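Local coordinates for protein enolase from the environmental genome shotgun sequencing of the Sargasso Sea (PDB 2QGY) that is of unknown function but, as a magnesium-binding member of the enolase superfamily, probably abstracts a proton next to a substrate carboxylate, at residues A[12-23]-A[34-44]; A[306-315]-A[337-345]. One frame throughout, in Å; residues are numbered along the deposited sequence.

Contact 1. Residues A[12-23]-A[34-44]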
loop_
_atom_site.group_PDB
_atom_site.type_symbol
_atom_site.label_atom_id
_atom_site.label_comp_id
_atom_site.label_asym_id
_atom_site.label_seq_id
_atom_site.Cartn_x
_atom_site.Cartn_y
_atom_site.Cartn_z
ATOM N N LYS A 12 -12.632 5.968 -25.920
ATOM C CA LYS A 12 -13.459 5.903 -24.718
ATOM C C LYS A 12 -13.760 4.445 -24.345
ATOM O O LYS A 12 -13.816 3.581 -25.204
ATOM C CB LYS A 12 -14.774 6.665 -24.909
ATOM C CG LYS A 12 -14.653 8.189 -24.965
ATOM C CD LYS A 12 -15.972 8.854 -24.553
ATOM C CE LYS A 12 -16.347 10.029 -25.461
ATOM N NZ LYS A 12 -16.019 11.367 -24.898
ATOM N N LEU A 13 -13.940 4.183 -23.053
ATOM C CA LEU A 13 -14.295 2.850 -22.589
ATOM C C LEU A 13 -15.774 2.802 -22.380
ATOM O O LEU A 13 -16.366 3.784 -21.935
ATOM C CB LEU A 13 -13.576 2.507 -21.272
ATOM C CG LEU A 13 -12.057 2.650 -21.240
ATOM C CD1 LEU A 13 -11.517 2.225 -19.884
ATOM C CD2 LEU A 13 -11.376 1.808 -22.359
ATOM N N SER A 14 -16.394 1.674 -22.698
ATOM C CA SER A 14 -17.842 1.585 -22.536
ATOM C C SER A 14 -18.311 0.665 -21.416
ATOM O O SER A 14 -19.342 0.939 -20.782
ATOM C CB SER A 14 -18.568 1.287 -23.857
ATOM O OG SER A 14 -18.173 0.046 -24.405
ATOM N N ARG A 15 -17.555 -0.403 -21.145
ATOM C CA ARG A 15 -18.052 -1.407 -20.229
ATOM C C ARG A 15 -16.952 -2.004 -19.365
ATOM O O ARG A 15 -15.829 -2.140 -19.818
ATOM C CB ARG A 15 -18.763 -2.507 -21.010
ATOM C CG ARG A 15 -19.784 -3.276 -20.211
ATOM C CD ARG A 15 -20.662 -4.143 -21.148
ATOM N NE ARG A 15 -21.530 -3.326 -22.001
ATOM C CZ ARG A 15 -22.854 -3.226 -21.868
ATOM N NH1 ARG A 15 -23.486 -3.906 -20.915
ATOM N NH2 ARG A 15 -23.551 -2.445 -22.696
ATOM N N LEU A 16 -17.314 -2.310 -18.116
ATOM C CA LEU A 16 -16.442 -3.056 -17.202
ATOM C C LEU A 16 -17.195 -4.246 -16.654
ATOM O O LEU A 16 -18.329 -4.113 -16.204
ATOM C CB LEU A 16 -15.951 -2.162 -16.051
ATOM C CG LEU A 16 -15.122 -2.802 -14.900
ATOM C CD1 LEU A 16 -13.763 -3.273 -15.367
ATOM C CD2 LEU A 16 -14.969 -1.798 -13.745
ATOM N N LYS A 17 -16.528 -5.399 -16.658
ATOM C CA LYS A 17 -16.965 -6.545 -15.881
ATOM C C LYS A 17 -15.822 -7.009 -14.973
ATOM O O LYS A 17 -14.656 -7.052 -15.391
ATOM C CB LYS A 17 -17.323 -7.682 -16.828
ATOM C CG LYS A 17 -17.943 -8.927 -16.148
ATOM C CD LYS A 17 -19.198 -8.629 -15.329
ATOM C CE LYS A 17 -19.785 -9.896 -14.678
ATOM N NZ LYS A 17 -20.666 -10.648 -15.642
ATOM N N ILE A 18 -16.189 -7.373 -13.758
ATOM C CA ILE A 18 -15.232 -7.919 -12.783
ATOM C C ILE A 18 -15.834 -9.199 -12.221
ATOM O O ILE A 18 -17.029 -9.220 -11.872
ATOM C CB ILE A 18 -14.964 -6.926 -11.616
ATOM C CG1 ILE A 18 -14.443 -5.598 -12.126
ATOM C CG2 ILE A 18 -13.950 -7.559 -10.555
ATOM C CD1 ILE A 18 -14.276 -4.512 -11.028
ATOM N N TRP A 19 -15.018 -10.253 -12.123
ATOM C CA TRP A 19 -15.398 -11.456 -11.385
ATOM C C TRP A 19 -14.412 -11.619 -10.260
ATOM O O TRP A 19 -13.212 -11.410 -10.467
ATOM C CB TRP A 19 -15.252 -12.700 -12.258
ATOM C CG TRP A 19 -16.147 -12.789 -13.443
ATOM C CD1 TRP A 19 -17.301 -13.508 -13.528
ATOM C CD2 TRP A 19 -15.934 -12.210 -14.741
ATOM N NE1 TRP A 19 -17.847 -13.391 -14.789
ATOM C CE2 TRP A 19 -17.030 -12.599 -15.554
ATOM C CE3 TRP A 19 -14.927 -11.399 -15.301
ATOM C CZ2 TRP A 19 -17.149 -12.205 -16.890
ATOM C CZ3 TRP A 19 -15.059 -10.986 -16.637
ATOM C CH2 TRP A 19 -16.148 -11.418 -17.416
ATOM N N ILE A 20 -14.911 -11.985 -9.076
ATOM C CA ILE A 20 -14.034 -12.498 -8.024
ATOM C C ILE A 20 -14.378 -13.964 -7.811
ATOM O O ILE A 20 -15.511 -14.296 -7.416
ATOM C CB ILE A 20 -14.255 -11.727 -6.707
ATOM C CG1 ILE A 20 -14.008 -10.226 -6.932
ATOM C CG2 ILE A 20 -13.421 -12.366 -5.558
ATOM C CD1 ILE A 20 -14.220 -9.376 -5.658
ATOM N N THR A 21 -13.436 -14.854 -8.110
ATOM C CA THR A 21 -13.734 -16.275 -8.008
ATOM C C THR A 21 -13.844 -16.708 -6.531
ATOM O O THR A 21 -13.193 -16.142 -5.653
ATOM C CB THR A 21 -12.745 -17.166 -8.808
ATOM O OG1 THR A 21 -11.398 -17.004 -8.310
ATOM C CG2 THR A 21 -12.774 -16.771 -10.299
ATOM N N ASP A 22 -14.681 -17.704 -6.258
ATOM C CA ASP A 22 -14.714 -18.285 -4.919
ATOM C C ASP A 22 -13.467 -19.135 -4.754
ATOM O O ASP A 22 -12.801 -19.466 -5.727
ATOM C CB ASP A 22 -15.945 -19.182 -4.745
ATOM C CG ASP A 22 -16.410 -19.267 -3.289
ATOM O OD1 ASP A 22 -15.693 -18.798 -2.366
ATOM O OD2 ASP A 22 -17.514 -19.799 -3.088
ATOM N N ASN A 23 -13.145 -19.507 -3.518
ATOM C CA ASN A 23 -12.146 -20.522 -3.315
ATOM C C ASN A 23 -12.705 -21.840 -3.826
ATOM O O ASN A 23 -13.882 -22.135 -3.639
ATOM C CB ASN A 23 -11.803 -20.653 -1.822
ATOM C CG ASN A 23 -11.366 -19.334 -1.213
ATOM O OD1 ASN A 23 -12.135 -18.674 -0.505
ATOM N ND2 ASN A 23 -10.121 -18.944 -1.480
ATOM N N LYS A 34 -6.833 -19.524 -4.260
ATOM C CA LYS A 34 -7.192 -18.233 -3.669
ATOM C C LYS A 34 -8.322 -17.665 -4.522
ATOM O O LYS A 34 -8.556 -18.149 -5.634
ATOM C CB LYS A 34 -5.975 -17.279 -3.665
ATOM C CG LYS A 34 -5.345 -17.109 -5.017
ATOM C CD LYS A 34 -4.091 -16.180 -5.079
ATOM C CE LYS A 34 -4.359 -14.843 -4.422
ATOM N NZ LYS A 34 -3.420 -13.763 -4.853
ATOM N N LYS A 35 -9.014 -16.647 -4.020
ATOM C CA LYS A 35 -9.979 -15.907 -4.837
ATOM C C LYS A 35 -9.191 -15.086 -5.882
ATOM O O LYS A 35 -8.191 -14.415 -5.539
ATOM C CB LYS A 35 -10.842 -14.988 -3.974
ATOM C CG LYS A 35 -11.574 -15.703 -2.850
ATOM C CD LYS A 35 -12.634 -14.801 -2.216
ATOM C CE LYS A 35 -13.440 -15.518 -1.115
ATOM N NZ LYS A 35 -12.590 -15.992 0.008
ATOM N N PHE A 36 -9.587 -15.166 -7.155
ATOM C CA PHE A 36 -8.940 -14.363 -8.204
ATOM C C PHE A 36 -9.861 -13.190 -8.568
ATOM O O PHE A 36 -11.068 -13.289 -8.395
ATOM C CB PHE A 36 -8.673 -15.236 -9.440
ATOM C CG PHE A 36 -7.909 -16.506 -9.138
ATOM C CD1 PHE A 36 -6.664 -16.454 -8.528
ATOM C CD2 PHE A 36 -8.424 -17.751 -9.493
ATOM C CE1 PHE A 36 -5.926 -17.639 -8.291
ATOM C CE2 PHE A 36 -7.713 -18.917 -9.260
ATOM C CZ PHE A 36 -6.467 -18.867 -8.650
ATOM N N ILE A 37 -9.271 -12.112 -9.077
ATOM C CA ILE A 37 -9.992 -10.928 -9.512
ATOM C C ILE A 37 -9.620 -10.750 -10.972
ATOM O O ILE A 37 -8.514 -10.355 -11.288
ATOM C CB ILE A 37 -9.560 -9.679 -8.711
ATOM C CG1 ILE A 37 -9.756 -9.930 -7.204
ATOM C CG2 ILE A 37 -10.279 -8.413 -9.257
ATOM C CD1 ILE A 37 -9.116 -8.831 -6.281
ATOM N N ILE A 38 -10.568 -11.042 -11.845
ATOM C CA ILE A 38 -10.336 -10.983 -13.285
ATOM C C ILE A 38 -11.300 -9.950 -13.856
ATOM O O ILE A 38 -12.450 -9.925 -13.459
ATOM C CB ILE A 38 -10.572 -12.350 -13.894
ATOM C CG1 ILE A 38 -9.501 -13.318 -13.337
ATOM C CG2 ILE A 38 -10.479 -12.261 -15.411
ATOM C CD1 ILE A 38 -9.630 -14.734 -13.788
ATOM N N ILE A 39 -10.817 -9.080 -14.739
ATOM C CA ILE A 39 -11.674 -8.036 -15.318
ATOM C C ILE A 39 -11.710 -8.107 -16.839
ATOM O O ILE A 39 -10.785 -8.598 -17.478
ATOM C CB ILE A 39 -11.248 -6.606 -14.850
ATOM C CG1 ILE A 39 -10.055 -6.067 -15.660
ATOM C CG2 ILE A 39 -10.920 -6.605 -13.347
ATOM C CD1 ILE A 39 -9.740 -4.595 -15.336
ATOM N N LYS A 40 -12.798 -7.593 -17.416
ATOM C CA LYS A 40 -12.862 -7.416 -18.852
ATOM C C LYS A 40 -13.387 -6.006 -19.093
ATOM O O LYS A 40 -14.418 -5.629 -18.553
ATOM C CB LYS A 40 -13.809 -8.441 -19.492
ATOM C CG LYS A 40 -13.694 -8.398 -20.998
ATOM C CD LYS A 40 -14.682 -9.354 -21.709
ATOM C CE LYS A 40 -16.026 -8.721 -21.942
ATOM N NZ LYS A 40 -16.893 -9.731 -22.669
ATOM N N ILE A 41 -12.655 -5.250 -19.896
ATOM C CA ILE A 41 -13.005 -3.877 -20.276
ATOM C C ILE A 41 -13.351 -3.947 -21.760
ATOM O O ILE A 41 -12.646 -4.606 -22.521
ATOM C CB ILE A 41 -11.804 -2.930 -20.050
ATOM C CG1 ILE A 41 -11.606 -2.671 -18.536
ATOM C CG2 ILE A 41 -11.983 -1.617 -20.823
ATOM C CD1 ILE A 41 -10.474 -1.715 -18.188
ATOM N N THR A 42 -14.448 -3.291 -22.151
ATOM C CA THR A 42 -14.832 -3.161 -23.567
ATOM C C THR A 42 -14.749 -1.682 -23.956
ATOM O O THR A 42 -15.271 -0.814 -23.242
ATOM C CB THR A 42 -16.286 -3.656 -23.818
ATOM O OG1 THR A 42 -16.457 -4.947 -23.221
ATOM C CG2 THR A 42 -16.572 -3.767 -25.357
ATOM N N THR A 43 -14.057 -1.393 -25.049
ATOM C CA THR A 43 -13.988 -0.012 -25.495
ATOM C C THR A 43 -15.253 0.342 -26.273
ATOM O O THR A 43 -16.035 -0.534 -26.644
ATOM C CB THR A 43 -12.788 0.249 -26.421
ATOM O OG1 THR A 43 -13.011 -0.390 -27.687
ATOM C CG2 THR A 43 -11.475 -0.260 -25.790
ATOM N N GLU A 44 -15.397 1.629 -26.568
ATOM C CA GLU A 44 -16.505 2.145 -27.377
ATOM C C GLU A 44 -16.524 1.522 -28.786
ATOM O O GLU A 44 -17.593 1.340 -29.388
ATOM C CB GLU A 44 -16.378 3.660 -27.467
ATOM C CG GLU A 44 -17.650 4.367 -27.806
ATOM C CD GLU A 44 -17.568 5.847 -27.512
ATOM O OE1 GLU A 44 -16.741 6.548 -28.160
ATOM O OE2 GLU A 44 -18.332 6.298 -26.629
HETATM O O HOH W 1 -10.528 -19.319 -7.007
HETATM O O HOH W 2 -8.527 -16.493 -0.915
#

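Contact 2. Residues A[306-315]-A[337-345]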
loop_
_atom_site.group_PDB
_atom_site.type_symbol
_atom_site.label_atom_id
_atom_site.label_comp_id
_atom_site.label_asym_id
_atom_site.label_seq_id
_atom_site.Cartn_x
_atom_site.Cartn_y
_atom_site.Cartn_z
ATOM N N SER A 306 -4.377 -16.415 -10.998
ATOM C CA SER A 306 -4.834 -17.493 -11.907
ATOM C C SER A 306 -3.773 -17.798 -12.941
ATOM O O SER A 306 -2.920 -16.974 -13.224
ATOM C CB SER A 306 -6.112 -17.125 -12.620
ATOM O OG SER A 306 -5.834 -16.479 -13.860
ATOM N N MET A 307 -3.845 -18.991 -13.525
ATOM C CA MET A 307 -2.917 -19.334 -14.596
ATOM C C MET A 307 -3.503 -18.957 -15.961
ATOM O O MET A 307 -3.077 -19.491 -17.001
ATOM C CB MET A 307 -2.473 -20.825 -14.533
ATOM C CG MET A 307 -1.563 -21.239 -13.318
ATOM S SD MET A 307 0.066 -20.448 -13.362
ATOM C CE MET A 307 -0.185 -19.107 -12.187
ATOM N N SER A 308 -4.453 -18.013 -15.962
ATOM C CA SER A 308 -5.050 -17.502 -17.180
ATOM C C SER A 308 -4.463 -16.127 -17.517
ATOM O O SER A 308 -3.367 -16.056 -18.090
ATOM C CB SER A 308 -6.599 -17.503 -17.082
ATOM O OG SER A 308 -7.136 -16.609 -16.093
ATOM N N VAL A 309 -5.144 -15.055 -17.130
ATOM C CA VAL A 309 -4.779 -13.679 -17.571
ATOM C C VAL A 309 -3.409 -13.238 -17.006
ATOM O O VAL A 309 -2.509 -12.846 -17.760
ATOM C CB VAL A 309 -5.893 -12.638 -17.210
ATOM C CG1 VAL A 309 -5.519 -11.271 -17.691
ATOM C CG2 VAL A 309 -7.244 -13.045 -17.846
ATOM N N SER A 310 -3.243 -13.334 -15.696
ATOM C CA SER A 310 -1.935 -13.020 -15.067
ATOM C C SER A 310 -0.790 -13.844 -15.650
ATOM O O SER A 310 0.274 -13.287 -15.975
ATOM C CB SER A 310 -1.986 -13.248 -13.570
ATOM O OG SER A 310 -2.860 -12.337 -12.947
ATOM N N ALA A 311 -0.980 -15.153 -15.784
ATOM C CA ALA A 311 0.108 -15.981 -16.343
ATOM C C ALA A 311 0.468 -15.536 -17.761
ATOM O O ALA A 311 1.651 -15.472 -18.114
ATOM C CB ALA A 311 -0.208 -17.512 -16.276
ATOM N N SER A 312 -0.531 -15.235 -18.592
ATOM C CA SER A 312 -0.232 -14.802 -19.959
ATOM C C SER A 312 0.543 -13.499 -20.002
ATOM O O SER A 312 1.502 -13.372 -20.761
ATOM C CB SER A 312 -1.509 -14.668 -20.785
ATOM O OG SER A 312 -1.158 -14.344 -22.120
ATOM N N ALA A 313 0.134 -12.520 -19.191
ATOM C CA ALA A 313 0.875 -11.251 -19.099
ATOM C C ALA A 313 2.321 -11.518 -18.665
ATOM O O ALA A 313 3.280 -10.963 -19.246
ATOM C CB ALA A 313 0.186 -10.325 -18.100
ATOM N N MET A 314 2.485 -12.381 -17.672
ATOM C CA MET A 314 3.817 -12.686 -17.157
ATOM C C MET A 314 4.686 -13.263 -18.281
ATOM O O MET A 314 5.828 -12.844 -18.483
ATOM C CB MET A 314 3.721 -13.691 -15.990
ATOM C CG MET A 314 5.099 -14.175 -15.392
ATOM S SD MET A 314 5.001 -15.449 -14.155
ATOM C CE MET A 314 4.223 -16.791 -15.064
ATOM N N LEU A 315 4.161 -14.255 -18.981
ATOM C CA LEU A 315 4.928 -14.899 -20.050
ATOM C C LEU A 315 5.298 -13.912 -21.142
ATOM O O LEU A 315 6.459 -13.889 -21.618
ATOM C CB LEU A 315 4.176 -16.118 -20.616
ATOM C CG LEU A 315 3.860 -17.235 -19.623
ATOM C CD1 LEU A 315 3.125 -18.358 -20.335
ATOM C CD2 LEU A 315 5.156 -17.757 -18.938
ATOM N N SER A 337 -7.745 -23.424 -13.867
ATOM C CA SER A 337 -7.852 -22.277 -14.765
ATOM C C SER A 337 -8.397 -22.742 -16.117
ATOM O O SER A 337 -9.130 -22.010 -16.800
ATOM C CB SER A 337 -6.493 -21.611 -14.935
ATOM O OG SER A 337 -6.001 -21.130 -13.691
ATOM N N LYS A 338 -8.029 -23.969 -16.503
ATOM C CA LYS A 338 -8.537 -24.544 -17.751
ATOM C C LYS A 338 -10.058 -24.716 -17.767
ATOM O O LYS A 338 -10.666 -24.812 -18.842
ATOM C CB LYS A 338 -7.846 -25.861 -18.040
ATOM C CG LYS A 338 -6.406 -25.675 -18.534
ATOM C CD LYS A 338 -5.805 -26.990 -18.942
ATOM C CE LYS A 338 -4.508 -26.763 -19.690
ATOM N NZ LYS A 338 -3.812 -28.073 -19.876
ATOM N N LYS A 339 -10.670 -24.763 -16.593
ATOM C CA LYS A 339 -12.141 -24.851 -16.510
ATOM C C LYS A 339 -12.826 -23.701 -17.236
ATOM O O LYS A 339 -13.894 -23.881 -17.838
ATOM C CB LYS A 339 -12.628 -24.898 -15.064
ATOM C CG LYS A 339 -12.290 -26.156 -14.288
ATOM C CD LYS A 339 -12.717 -25.963 -12.832
ATOM C CE LYS A 339 -12.432 -27.208 -11.994
ATOM N NZ LYS A 339 -13.357 -28.308 -12.349
ATOM N N PHE A 340 -12.236 -22.507 -17.175
ATOM C CA PHE A 340 -12.884 -21.345 -17.777
ATOM C C PHE A 340 -12.045 -20.672 -18.874
ATOM O O PHE A 340 -12.528 -19.781 -19.541
ATOM C CB PHE A 340 -13.288 -20.332 -16.685
ATOM C CG PHE A 340 -12.103 -19.762 -15.933
ATOM C CD1 PHE A 340 -11.426 -18.644 -16.422
ATOM C CD2 PHE A 340 -11.668 -20.362 -14.760
ATOM C CE1 PHE A 340 -10.328 -18.129 -15.725
ATOM C CE2 PHE A 340 -10.575 -19.855 -14.051
ATOM C CZ PHE A 340 -9.906 -18.735 -14.545
ATOM N N CYS A 341 -10.792 -21.087 -19.054
ATOM C CA CYS A 341 -9.919 -20.412 -20.031
ATOM C C CYS A 341 -9.239 -21.449 -20.913
ATOM O O CYS A 341 -8.687 -22.411 -20.403
ATOM C CB CYS A 341 -8.839 -19.565 -19.320
ATOM S SG CYS A 341 -7.696 -18.654 -20.421
ATOM N N GLU A 342 -9.284 -21.240 -22.227
ATOM C CA GLU A 342 -8.461 -22.031 -23.151
ATOM C C GLU A 342 -7.084 -21.388 -23.135
ATOM O O GLU A 342 -6.816 -20.421 -23.848
ATOM C CB GLU A 342 -9.099 -22.062 -24.556
ATOM C CG GLU A 342 -10.438 -22.811 -24.568
ATOM C CD GLU A 342 -11.280 -22.652 -25.858
ATOM O OE1 GLU A 342 -12.488 -22.977 -25.782
ATOM O OE2 GLU A 342 -10.777 -22.201 -26.929
ATOM N N LEU A 343 -6.220 -21.891 -22.258
ATOM C CA LEU A 343 -4.979 -21.175 -21.922
ATOM C C LEU A 343 -4.134 -20.837 -23.138
ATOM O O LEU A 343 -3.984 -21.672 -24.034
ATOM C CB LEU A 343 -4.132 -21.974 -20.928
ATOM C CG LEU A 343 -4.791 -22.376 -19.613
ATOM C CD1 LEU A 343 -3.764 -23.075 -18.724
ATOM C CD2 LEU A 343 -5.396 -21.179 -18.898
ATOM N N PRO A 344 -3.576 -19.605 -23.179
ATOM C CA PRO A 344 -2.829 -19.175 -24.372
ATOM C C PRO A 344 -1.351 -19.613 -24.384
ATOM O O PRO A 344 -0.520 -19.014 -25.079
ATOM C CB PRO A 344 -2.945 -17.653 -24.292
ATOM C CG PRO A 344 -2.932 -17.363 -22.850
ATOM C CD PRO A 344 -3.624 -18.540 -22.156
ATOM N N PHE A 345 -1.026 -20.645 -23.622
ATOM C CA PHE A 345 0.315 -21.190 -23.609
ATOM C C PHE A 345 0.228 -22.679 -23.310
ATOM O O PHE A 345 -0.773 -23.152 -22.763
ATOM C CB PHE A 345 1.165 -20.462 -22.542
ATOM C CG PHE A 345 0.575 -20.525 -21.159
ATOM C CD1 PHE A 345 0.882 -21.579 -20.297
ATOM C CD2 PHE A 345 -0.293 -19.523 -20.707
ATOM C CE1 PHE A 345 0.304 -21.651 -18.994
ATOM C CE2 PHE A 345 -0.855 -19.586 -19.415
ATOM C CZ PHE A 345 -0.553 -20.656 -18.563
HETATM O O HOH W 3 0.700 -16.546 -23.081
#

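Contact 1. Residues A[12-23]-A[34-44]
I18 and I39 pair across two antiparallel strands, I18 CG1 lying 3.9 Å from I39 CG2, their side chains alongside. With L16, I41, I20 and I37 they form one tightly packed apolar face, over which helix 60-74 lies, its F71 touching L13 and L16. On the other face W19 lies against K40, CZ3 at 4.0 Å from K40 CB, while the edge of its indole meets I38 O in plane and K17 CG sits over the rim of one ring face. A chi1 of -65°, CG anti to the carbonyl carbon, turns the benzo edge, CE3 and CZ3, toward strand 37-43 and NE1 away from it, where it bonds to S370 OG. Toward K17, K40, T42 and R15 this face becomes polar and opens to solvent; the ammonium of K40 has salt bridges to E48 and E366. A classic beta bulge puts S14 and R15 opposite T42, whose O accepts from S14 N at 2.8 Å and R15 N at 3.1 Å. At the far end T21 OG1 accepts from F36 N at 2.8 Å and donates to a water bonded to D22 O and K34 O. Beyond it K35 NZ reaches N23 OD1 at 2.8 Å. The chemistry implies a capping-domain hairpin whose register rests on backbone bonds, until T21 OG1 takes the F36 N-H and T21 O is left buried without a partner in the model.

Contact 2. Residues A[306-315]-A[337-345]
S337 meets the turn ahead of helix 309-320 through its hydroxyl: OG accepts from M307 N at 3.0 Å, with the N-H bent to 150°, and also bonds to Y333 O, just before its helix. Next comes F340, whose ring carries S337 O over the centre of one face and presents its edge to S308, CE1 lying 3.6 Å from S308 OG. That serine hydroxyl donates to S306 OG, which accepts from S308 N as well and so closes an ST turn. C341 then packs its SG 3.7 Å from S308 CB. In the TIM-barrel-like domain of the enolase superfamily this is the end of helix 334-338 and the chain leaving it, here folded back against the start of an earlier barrel helix. L343 brings CD2 to 3.4 Å from M307 O, a buried carbonyl that lacks any hydrogen-bonding partner in the model. P344 sets its CG against S312, whose OG bonds to L360 O and accepts a hydrogen bond from a water. Finally F345, turned by a chi1 of 57° that puts CG between the backbone N and the carbonyl carbon, takes L315 CD1 over one face in a CH-pi contact, 3.9 Å from the ring centroid, while A311 CB approaches CE2 and the ring edge faces M307 O.

Overall arrangement
From the N terminus, strand 13-21 leads into a fifteen-residue connection, 22-36, without helix or strand, and contact 1 closes this hairpin within the four-stranded antiparallel sheet that strand 373-379 later joins. The chain then builds most of the barrel before contact 2 opens; 306-315 and 337-345 close a second loop, which holds the end of helix 309-320, strand 327-329 and the start of helix 334-338. The two loops follow in series, neither nesting nor crossing. In space they meet, their centres about 15 Å apart: I38 of contact 1 packs on S308, V309 and F340, and F36 reaches S306. The pair thus joins the N-terminal domain to the barrel.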